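Local coordinates for protein aspartate semialdehyde dehydrogenase (Francisella tularensis subsp. tularensis, PDB 4WOJ) that probably catalyses the NADPH-dependent reductive dephosphorylation of L-aspartyl-4-phosphate to L-aspartate semialdehyde, a step on the routes to lysine, methionine and threonine, at residues N140-L145 / S164-A169; S275-L280 / L318-N323; G20-S25 / Q352-A357. One frame throughout, in Å; residues are numbered along the deposited sequence.

Contact 1: N140-L145 / S164-A169; sequences NCTVSL and SSTYQA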
loop_
_atom_site.group_PDB
_atom_site.type_symbol
_atom_site.label_atom_id
_atom_site.label_comp_id
_atom_site.label_asym_id
_atom_site.label_seq_id
_atom_site.Cartn_x
_atom_site.Cartn_y
_atom_site.Cartn_z
ATOM N N ASN B 140 1.968 -11.119 -16.195
ATOM C CA ASN B 140 1.532 -9.938 -15.475
ATOM C C ASN B 140 2.678 -9.472 -14.577
ATOM O O ASN B 140 3.455 -10.279 -14.048
ATOM C CB ASN B 140 0.278 -10.240 -14.682
ATOM C CG ASN B 140 -0.112 -9.131 -13.715
ATOM O OD1 ASN B 140 0.154 -9.212 -12.518
ATOM N ND2 ASN B 140 -0.771 -8.120 -14.214
ATOM N N CYS B 141 2.785 -8.163 -14.444
ATOM C CA CYS B 141 3.899 -7.530 -13.759
ATOM C C CYS B 141 4.044 -7.990 -12.289
ATOM O O CYS B 141 5.153 -8.165 -11.795
ATOM C CB CYS B 141 3.774 -5.995 -13.868
ATOM S SG CYS B 141 2.082 -5.340 -13.814
ATOM N N THR B 142 2.926 -8.173 -11.600
ATOM C CA THR B 142 2.949 -8.611 -10.216
ATOM C C THR B 142 3.600 -9.994 -10.087
ATOM O O THR B 142 4.402 -10.250 -9.183
ATOM C CB THR B 142 1.522 -8.605 -9.626
ATOM O OG1 THR B 142 1.106 -7.248 -9.456
ATOM C CG2 THR B 142 1.474 -9.302 -8.244
ATOM N N VAL B 143 3.294 -10.876 -11.028
ATOM C CA VAL B 143 3.857 -12.221 -11.013
ATOM C C VAL B 143 5.363 -12.175 -11.332
ATOM O O VAL B 143 6.173 -12.885 -10.752
ATOM C CB VAL B 143 3.155 -13.111 -12.042
ATOM C CG1 VAL B 143 3.335 -14.569 -11.666
ATOM C CG2 VAL B 143 1.679 -12.798 -12.086
ATOM N N SER B 144 5.727 -11.332 -12.289
ATOM C CA SER B 144 7.098 -11.280 -12.717
ATOM C C SER B 144 7.949 -10.774 -11.605
ATOM O O SER B 144 9.022 -11.266 -11.372
ATOM C CB SER B 144 7.223 -10.377 -13.901
ATOM O OG SER B 144 6.750 -11.113 -14.996
ATOM N N LEU B 145 7.446 -9.785 -10.904
ATOM C CA LEU B 145 8.239 -9.105 -9.912
ATOM C C LEU B 145 8.346 -9.893 -8.638
ATOM O O LEU B 145 9.310 -9.790 -7.933
ATOM C CB LEU B 145 7.634 -7.721 -9.648
ATOM C CG LEU B 145 7.883 -6.808 -10.855
ATOM C CD1 LEU B 145 7.195 -5.470 -10.728
ATOM C CD2 LEU B 145 9.369 -6.625 -11.034
ATOM N N SER B 164 0.176 -11.960 -1.219
ATOM C CA SER B 164 0.718 -10.671 -1.627
ATOM C C SER B 164 -0.308 -9.544 -1.522
ATOM O O SER B 164 -1.430 -9.667 -1.995
ATOM C CB SER B 164 1.251 -10.722 -3.045
ATOM O OG SER B 164 1.535 -9.397 -3.543
ATOM N N SER B 165 0.085 -8.450 -0.889
ATOM C CA SER B 165 -0.675 -7.186 -0.899
ATOM C C SER B 165 0.154 -6.172 -1.697
ATOM O O SER B 165 1.253 -5.867 -1.327
ATOM C CB SER B 165 -0.892 -6.652 0.517
ATOM O OG SER B 165 -1.600 -7.571 1.348
ATOM N N THR B 166 -0.381 -5.668 -2.799
ATOM C CA THR B 166 0.386 -4.872 -3.684
ATOM C C THR B 166 0.038 -3.409 -3.546
ATOM O O THR B 166 -1.007 -3.036 -3.009
ATOM C CB THR B 166 0.205 -5.249 -5.145
ATOM O OG1 THR B 166 -1.015 -4.688 -5.628
ATOM C CG2 THR B 166 0.206 -6.765 -5.320
ATOM N N TYR B 167 0.997 -2.616 -3.976
ATOM C CA TYR B 167 0.998 -1.176 -3.867
ATOM C C TYR B 167 1.482 -0.833 -5.240
ATOM O O TYR B 167 2.670 -0.716 -5.472
ATOM C CB TYR B 167 2.006 -0.711 -2.832
ATOM C CG TYR B 167 1.820 -1.159 -1.355
ATOM C CD1 TYR B 167 1.993 -2.473 -0.945
ATOM C CD2 TYR B 167 1.546 -0.213 -0.373
ATOM C CE1 TYR B 167 1.835 -2.846 0.406
ATOM C CE2 TYR B 167 1.397 -0.560 0.966
ATOM C CZ TYR B 167 1.539 -1.884 1.354
ATOM O OH TYR B 167 1.355 -2.164 2.694
ATOM N N GLN B 168 0.561 -0.856 -6.180
ATOM C CA GLN B 168 0.860 -0.770 -7.585
ATOM C C GLN B 168 0.812 0.609 -8.214
ATOM O O GLN B 168 -0.126 1.374 -8.018
ATOM C CB GLN B 168 -0.138 -1.602 -8.342
ATOM C CG GLN B 168 0.131 -3.055 -8.109
ATOM C CD GLN B 168 -0.853 -3.915 -8.828
ATOM O OE1 GLN B 168 -1.474 -4.808 -8.218
ATOM N NE2 GLN B 168 -0.986 -3.694 -10.147
ATOM N N ALA B 169 1.818 0.876 -9.014
ATOM C CA ALA B 169 2.012 2.186 -9.638
ATOM C C ALA B 169 1.158 2.361 -10.896
ATOM O O ALA B 169 0.661 1.415 -11.508
ATOM C CB ALA B 169 3.467 2.368 -9.973
#
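The first turn of helix 141-149, the helix that carries the predicted nucleophile Cys-141, faces strand 159-167 through Thr-142, which meets Thr-166 and Gln-168. The backbones keep their distance, the CA atoms of Thr-142 and Thr-166 being 8.0 Å apart, and side chains bridge the gap. Methyl meets methyl at 4.1 Å between Thr-142 CG2 and Thr-166 CG2, the two side chains crossing at about a right angle. Thr-142 holds that methyl anti to its own backbone N, while its OG1, anti to the carbonyl carbon (chi1 -71°), turns to the amide of Gln-168. The 3.8 Å from Thr-142 OG1 to Gln-168 OE1 is packing rather than a hydrogen bond. Gln-168 OE1 is engaged within its own segment: Thr-166 OG1 donates to it at 2.6 Å, in the carbonyl plane and on a lone pair. Thr-166 OG1 also pairs with Val-268 N, a second bond that restrains its rotation.

Asn-140 is the N-cap of the helix. Its OD1 takes the N-H of Thr-142 at 3.1 Å, with a bent N-H...O angle of 137° and the donor well above the carbonyl plane. Glu-243 ties the two segments together from outside: its OE2 bonds Asn-140 ND2 and, weakly, Gln-168 NE2. Cys-141 and Gln-168 both approach His-276, the predicted proton acceptor, which agrees with a place in the active site. Helix 242-255 packs on Asn-140 and Val-143, and strand 275-284, next to strand 159-167 in the mixed sheet, meets Thr-142 through Gln-278.

Contact 2: S275-L280 / L318-N323; sequences SHSQAL and LTPQAN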
loop_
_atom_site.group_PDB
_atom_site.type_symbol
_atom_site.label_atom_id
_atom_site.label_comp_id
_atom_site.label_asym_id
_atom_site.label_seq_id
_atom_site.Cartn_x
_atom_site.Cartn_y
_atom_site.Cartn_z
ATOM N N SER B 275 7.156 1.925 -10.129
ATOM C CA SER B 275 7.589 0.793 -9.385
ATOM C C SER B 275 6.463 0.120 -8.580
ATOM O O SER B 275 5.718 0.805 -7.885
ATOM C CB SER B 275 8.718 1.203 -8.478
ATOM O OG SER B 275 9.920 1.151 -9.204
ATOM N N HIS B 276 6.308 -1.204 -8.744
ATOM C CA HIS B 276 5.319 -1.952 -7.955
ATOM C C HIS B 276 5.962 -2.426 -6.706
ATOM O O HIS B 276 7.066 -2.937 -6.762
ATOM C CB HIS B 276 4.741 -3.135 -8.694
ATOM C CG HIS B 276 3.830 -2.745 -9.819
ATOM N ND1 HIS B 276 3.420 -1.451 -10.026
ATOM C CD2 HIS B 276 3.250 -3.479 -10.795
ATOM C CE1 HIS B 276 2.630 -1.401 -11.081
ATOM N NE2 HIS B 276 2.515 -2.618 -11.569
ATOM N N SER B 277 5.291 -2.191 -5.587
ATOM C CA SER B 277 5.737 -2.703 -4.340
ATOM C C SER B 277 4.775 -3.801 -3.858
ATOM O O SER B 277 3.619 -3.873 -4.263
ATOM C CB SER B 277 5.881 -1.619 -3.293
ATOM O OG SER B 277 6.562 -0.503 -3.798
ATOM N N GLN B 278 5.284 -4.656 -3.000
ATOM C CA GLN B 278 4.560 -5.846 -2.556
ATOM C C GLN B 278 5.044 -6.262 -1.194
ATOM O O GLN B 278 6.219 -6.536 -1.029
ATOM C CB GLN B 278 4.821 -7.027 -3.515
ATOM C CG GLN B 278 4.019 -6.983 -4.789
ATOM C CD GLN B 278 4.194 -8.162 -5.701
ATOM O OE1 GLN B 278 5.032 -8.163 -6.571
ATOM N NE2 GLN B 278 3.322 -9.147 -5.557
ATOM N N ALA B 279 4.108 -6.361 -0.258
ATOM C CA ALA B 279 4.280 -7.055 0.996
ATOM C C ALA B 279 3.891 -8.544 0.868
ATOM O O ALA B 279 2.768 -8.895 0.566
ATOM C CB ALA B 279 3.452 -6.389 2.067
ATOM N N LEU B 280 4.846 -9.420 1.124
ATOM C CA LEU B 280 4.672 -10.811 0.909
ATOM C C LEU B 280 4.633 -11.489 2.235
ATOM O O LEU B 280 5.385 -11.152 3.137
ATOM C CB LEU B 280 5.796 -11.386 0.072
ATOM C CG LEU B 280 5.958 -10.810 -1.324
ATOM C CD1 LEU B 280 6.972 -11.671 -2.041
ATOM C CD2 LEU B 280 4.687 -10.752 -2.138
ATOM N N LEU B 318 14.551 0.509 -0.138
ATOM C CA LEU B 318 13.370 -0.385 -0.393
ATOM C C LEU B 318 12.130 0.405 -0.805
ATOM O O LEU B 318 11.111 0.309 -0.166
ATOM C CB LEU B 318 13.066 -1.243 0.821
ATOM C CG LEU B 318 12.208 -2.484 0.603
ATOM C CD1 LEU B 318 12.837 -3.432 -0.402
ATOM C CD2 LEU B 318 12.071 -3.193 1.928
ATOM N N THR B 319 12.267 1.256 -1.827
ATOM C CA THR B 319 11.243 2.193 -2.174
ATOM C C THR B 319 11.203 2.451 -3.666
ATOM O O THR B 319 12.182 2.207 -4.367
ATOM C CB THR B 319 11.448 3.556 -1.481
ATOM O OG1 THR B 319 12.476 4.306 -2.160
ATOM C CG2 THR B 319 11.791 3.380 -0.026
ATOM N N PRO B 320 10.048 2.919 -4.162
ATOM C CA PRO B 320 9.854 3.248 -5.554
ATOM C C PRO B 320 10.828 4.322 -6.033
ATOM O O PRO B 320 11.352 4.249 -7.160
ATOM C CB PRO B 320 8.427 3.801 -5.570
ATOM C CG PRO B 320 7.728 3.121 -4.459
ATOM C CD PRO B 320 8.761 2.764 -3.448
ATOM N N GLN B 321 11.030 5.320 -5.176
ATOM C CA GLN B 321 12.004 6.346 -5.414
ATOM C C GLN B 321 13.324 5.708 -5.737
ATOM O O GLN B 321 13.978 6.042 -6.715
ATOM C CB GLN B 321 12.202 7.206 -4.163
ATOM C CG GLN B 321 13.002 8.479 -4.431
ATOM C CD GLN B 321 13.543 9.111 -3.163
ATOM O OE1 GLN B 321 14.168 8.432 -2.326
ATOM N NE2 GLN B 321 13.309 10.411 -3.008
ATOM N N ALA B 322 13.739 4.791 -4.892
ATOM C CA ALA B 322 15.065 4.231 -5.045
ATOM C C ALA B 322 15.195 3.353 -6.280
ATOM O O ALA B 322 16.221 3.336 -6.914
ATOM C CB ALA B 322 15.433 3.425 -3.805
ATOM N N ASN B 323 14.115 2.654 -6.593
ATOM C CA ASN B 323 14.149 1.529 -7.501
ATOM C C ASN B 323 13.747 1.818 -8.937
ATOM O O ASN B 323 14.188 1.142 -9.859
ATOM C CB ASN B 323 13.186 0.476 -6.967
ATOM C CG ASN B 323 12.964 -0.622 -7.951
ATOM O OD1 ASN B 323 12.277 -0.431 -8.968
ATOM N ND2 ASN B 323 13.565 -1.788 -7.673
#
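Ser-275 and Pro-320 bring strand 275-284 and the short helix 320-323 close together, their CA atoms lying 5.1 Å apart. Ser-275 CB rests against the first residue of the helix, 3.7 Å from Pro-320 CA. Two residues on, Ser-277 OG lies 3.9 Å from Pro-320 CG and almost as near to CD, so the proline is touched by two alternate serines, Ser-275 and Ser-277, on one face of the strand. His-276, the predicted proton acceptor, points its CB to the other face, where Cys-141 and Gln-168 lie; the alternation of a beta strand thus separates the side of the predicted active site from this packing side of the mixed sheet. Thr-319 is the N-cap of the helix: its OG1 accepts from Ala-322 N at 3.0 Å with an N-H...O angle of 156°. At the other end, Asn-323 has CG anti to its backbone N (chi1 170°), and OD1 takes the hydroxyl of Ser-275 OG at 2.8 Å, tilted 29° from the carbonyl plane. Asn-323 is modelled in two conformers, so this bond is doubtful; Ser-275 OG also pairs with Ser-324 OG, and Asn-323 ND2 with Asp-328 O. Asn-227 of the second subunit packs on Pro-320 and hydrogen-bonds Gln-321 N.

Contact 3: G20-S25 / Q352-A357; sequences GSVLMS and QLLWGA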
loop_
_atom_site.group_PDB
_atom_site.type_symbol
_atom_site.label_atom_id
_atom_site.label_comp_id
_atom_site.label_asym_id
_atom_site.label_seq_id
_atom_site.Cartn_x
_atom_site.Cartn_y
_atom_site.Cartn_z
ATOM N N GLY B 20 7.163 0.040 -24.552
ATOM C CA GLY B 20 7.864 0.096 -25.844
ATOM C C GLY B 20 9.089 1.003 -25.882
ATOM O O GLY B 20 10.092 0.638 -26.477
ATOM N N SER B 21 9.038 2.160 -25.238
ATOM C CA SER B 21 10.247 2.997 -25.170
ATOM C C SER B 21 11.282 2.367 -24.271
ATOM O O SER B 21 12.488 2.452 -24.504
ATOM C CB SER B 21 9.941 4.385 -24.623
ATOM O OG SER B 21 8.622 4.737 -24.917
ATOM N N VAL B 22 10.808 1.740 -23.203
ATOM C CA VAL B 22 11.721 1.151 -22.257
ATOM C C VAL B 22 12.410 -0.041 -22.932
ATOM O O VAL B 22 13.602 -0.269 -22.743
ATOM C CB VAL B 22 10.995 0.819 -20.964
ATOM C CG1 VAL B 22 11.886 -0.020 -20.052
ATOM C CG2 VAL B 22 10.592 2.132 -20.279
ATOM N N LEU B 23 11.680 -0.719 -23.806
ATOM C CA LEU B 23 12.235 -1.825 -24.569
ATOM C C LEU B 23 13.280 -1.351 -25.563
ATOM O O LEU B 23 14.385 -1.874 -25.593
ATOM C CB LEU B 23 11.118 -2.563 -25.297
ATOM C CG LEU B 23 11.582 -3.700 -26.176
ATOM C CD1 LEU B 23 12.131 -4.805 -25.325
ATOM C CD2 LEU B 23 10.455 -4.197 -27.078
ATOM N N MET B 24 12.927 -0.345 -26.364
ATOM C CA MET B 24 13.876 0.282 -27.281
ATOM C C MET B 24 15.108 0.667 -26.535
ATOM O O MET B 24 16.215 0.312 -26.914
ATOM C CB MET B 24 13.308 1.555 -27.892
ATOM C CG MET B 24 12.148 1.358 -28.843
ATOM S SD MET B 24 12.518 0.128 -30.074
ATOM C CE MET B 24 11.470 -1.210 -29.485
ATOM N N SER B 25 14.942 1.405 -25.454
ATOM C CA SER B 25 16.123 1.838 -24.722
ATOM C C SER B 25 16.975 0.684 -24.261
ATOM O O SER B 25 18.186 0.781 -24.191
ATOM C CB SER B 25 15.744 2.649 -23.515
ATOM O OG SER B 25 16.815 2.591 -22.567
ATOM N N GLN B 352 7.981 -1.558 -12.878
ATOM C CA GLN B 352 6.910 -2.145 -13.663
ATOM C C GLN B 352 7.241 -2.267 -15.122
ATOM O O GLN B 352 6.904 -3.267 -15.752
ATOM C CB GLN B 352 5.623 -1.331 -13.497
ATOM C CG GLN B 352 4.411 -1.945 -14.154
ATOM C CD GLN B 352 4.108 -1.351 -15.502
ATOM O OE1 GLN B 352 4.091 -0.132 -15.661
ATOM N NE2 GLN B 352 3.838 -2.210 -16.492
ATOM N N LEU B 353 7.873 -1.229 -15.661
ATOM C CA LEU B 353 8.154 -1.128 -17.087
ATOM C C LEU B 353 9.246 -2.044 -17.576
ATOM O O LEU B 353 9.224 -2.489 -18.703
ATOM C CB LEU B 353 8.478 0.315 -17.421
ATOM C CG LEU B 353 7.245 1.216 -17.261
ATOM C CD1 LEU B 353 7.571 2.678 -17.406
ATOM C CD2 LEU B 353 6.170 0.871 -18.277
ATOM N N LEU B 354 10.203 -2.356 -16.727
ATOM C CA LEU B 354 11.351 -3.153 -17.122
ATOM C C LEU B 354 11.104 -4.645 -16.798
ATOM O O LEU B 354 10.594 -5.405 -17.601
ATOM C CB LEU B 354 12.582 -2.663 -16.366
ATOM C CG LEU B 354 13.129 -1.299 -16.704
ATOM C CD1 LEU B 354 14.112 -0.785 -15.678
ATOM C CD2 LEU B 354 13.802 -1.306 -18.065
ATOM N N TRP B 355 11.452 -5.069 -15.616
ATOM C CA TRP B 355 11.222 -6.502 -15.287
ATOM C C TRP B 355 9.730 -6.851 -15.332
ATOM O O TRP B 355 9.329 -7.949 -15.744
ATOM C CB TRP B 355 11.864 -6.876 -13.957
ATOM C CG TRP B 355 13.266 -7.374 -14.119
ATOM C CD1 TRP B 355 14.384 -6.906 -13.493
ATOM C CD2 TRP B 355 13.696 -8.417 -14.978
ATOM N NE1 TRP B 355 15.481 -7.605 -13.909
ATOM C CE2 TRP B 355 15.083 -8.548 -14.815
ATOM C CE3 TRP B 355 13.042 -9.264 -15.858
ATOM C CZ2 TRP B 355 15.823 -9.486 -15.498
ATOM C CZ3 TRP B 355 13.773 -10.190 -16.532
ATOM C CH2 TRP B 355 15.153 -10.301 -16.358
ATOM N N GLY B 356 8.915 -5.891 -14.940
ATOM C CA GLY B 356 7.474 -6.018 -15.064
ATOM C C GLY B 356 6.924 -6.116 -16.467
ATOM O O GLY B 356 5.853 -6.679 -16.657
ATOM N N ALA B 357 7.572 -5.490 -17.457
ATOM C CA ALA B 357 6.980 -5.519 -18.798
ATOM C C ALA B 357 7.977 -5.783 -19.910
ATOM O O ALA B 357 7.917 -6.810 -20.559
ATOM C CB ALA B 357 6.200 -4.242 -19.044
#
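Within 20-25, Val-22 is the residue that meets Leu-353 and Leu-354, where the chain runs from strand 343-351 into the C-terminal helix. Helix 18-30 follows strand 8-13, the first strand of the Rossmann-type nucleotide-binding domain, whereas 352-357 leaves the mixed sheet. The contact therefore spans the two halves of the subunit, with its closest CA atoms, those of Val-22 and Leu-353, 6.7 Å apart.

The contact itself is apolar. Val-22 has CG1 anti to its backbone N (chi1 170°), which sends its two methyls to different leucines: CG2 lies 4.0 Å from Leu-353 CB, and CG1 faces the branched end of Leu-354. Both leucines cross the valine at about a right angle. The modelled separation of Val-22 CG1 and Leu-354 CD2 is too short for two carbons, so the details of this pair are doubtful and the contact rests on Val-22 CG2 and Leu-353 CB. Met-18 and Val-19 of helix 18-30 also touch Leu-353, and Leu-199 of the second subunit packs on both Val-22 and Leu-353.

The polar bonds do not run between the two segments. In helix 18-30, Met-24 N reaches Gly-20 O at 3.0 Å and Ser-25 N reaches Ser-21 O at 2.8 Å, while Ser-21 OG bonds Gly-17 O. On the other side Asp-351 OD1 takes the N-H of Leu-354, Ala-357 N bonds Leu-354 O at 3.0 Å, and Gln-352 OE1 bonds Ser-171 OG.

The aromatic element lies to the side: Trp-355 stacks edge-to-face with Trp-303. Back at the interface, Val-22 CG1 also touches backbone, 3.9 Å from Leu-353 O.

All three contacts are buried, and each is within reach of the second subunit. Contacts 1 and 2 share the mixed sheet: strands 159-167 and 275-284 are neighbours, joined by Tyr-167 N to Ser-277 O at 2.9 Å, with Ser-164 OG to Gln-278 NE2 as a side-chain bond. They differ in the face they use, contact 1 lying on the side of Cys-141 and contact 2 on the reverse. Contact 1 joins its segments by packing alone, contact 2 adds one serine-asparagine bond, itself doubtful, and contact 3, which joins the nucleotide-binding domain to the C-terminal helix, is aliphatic. Contact 3 still borders the predicted active site, for Gln-352 CG lies 3.3 Å from His-276 NE2.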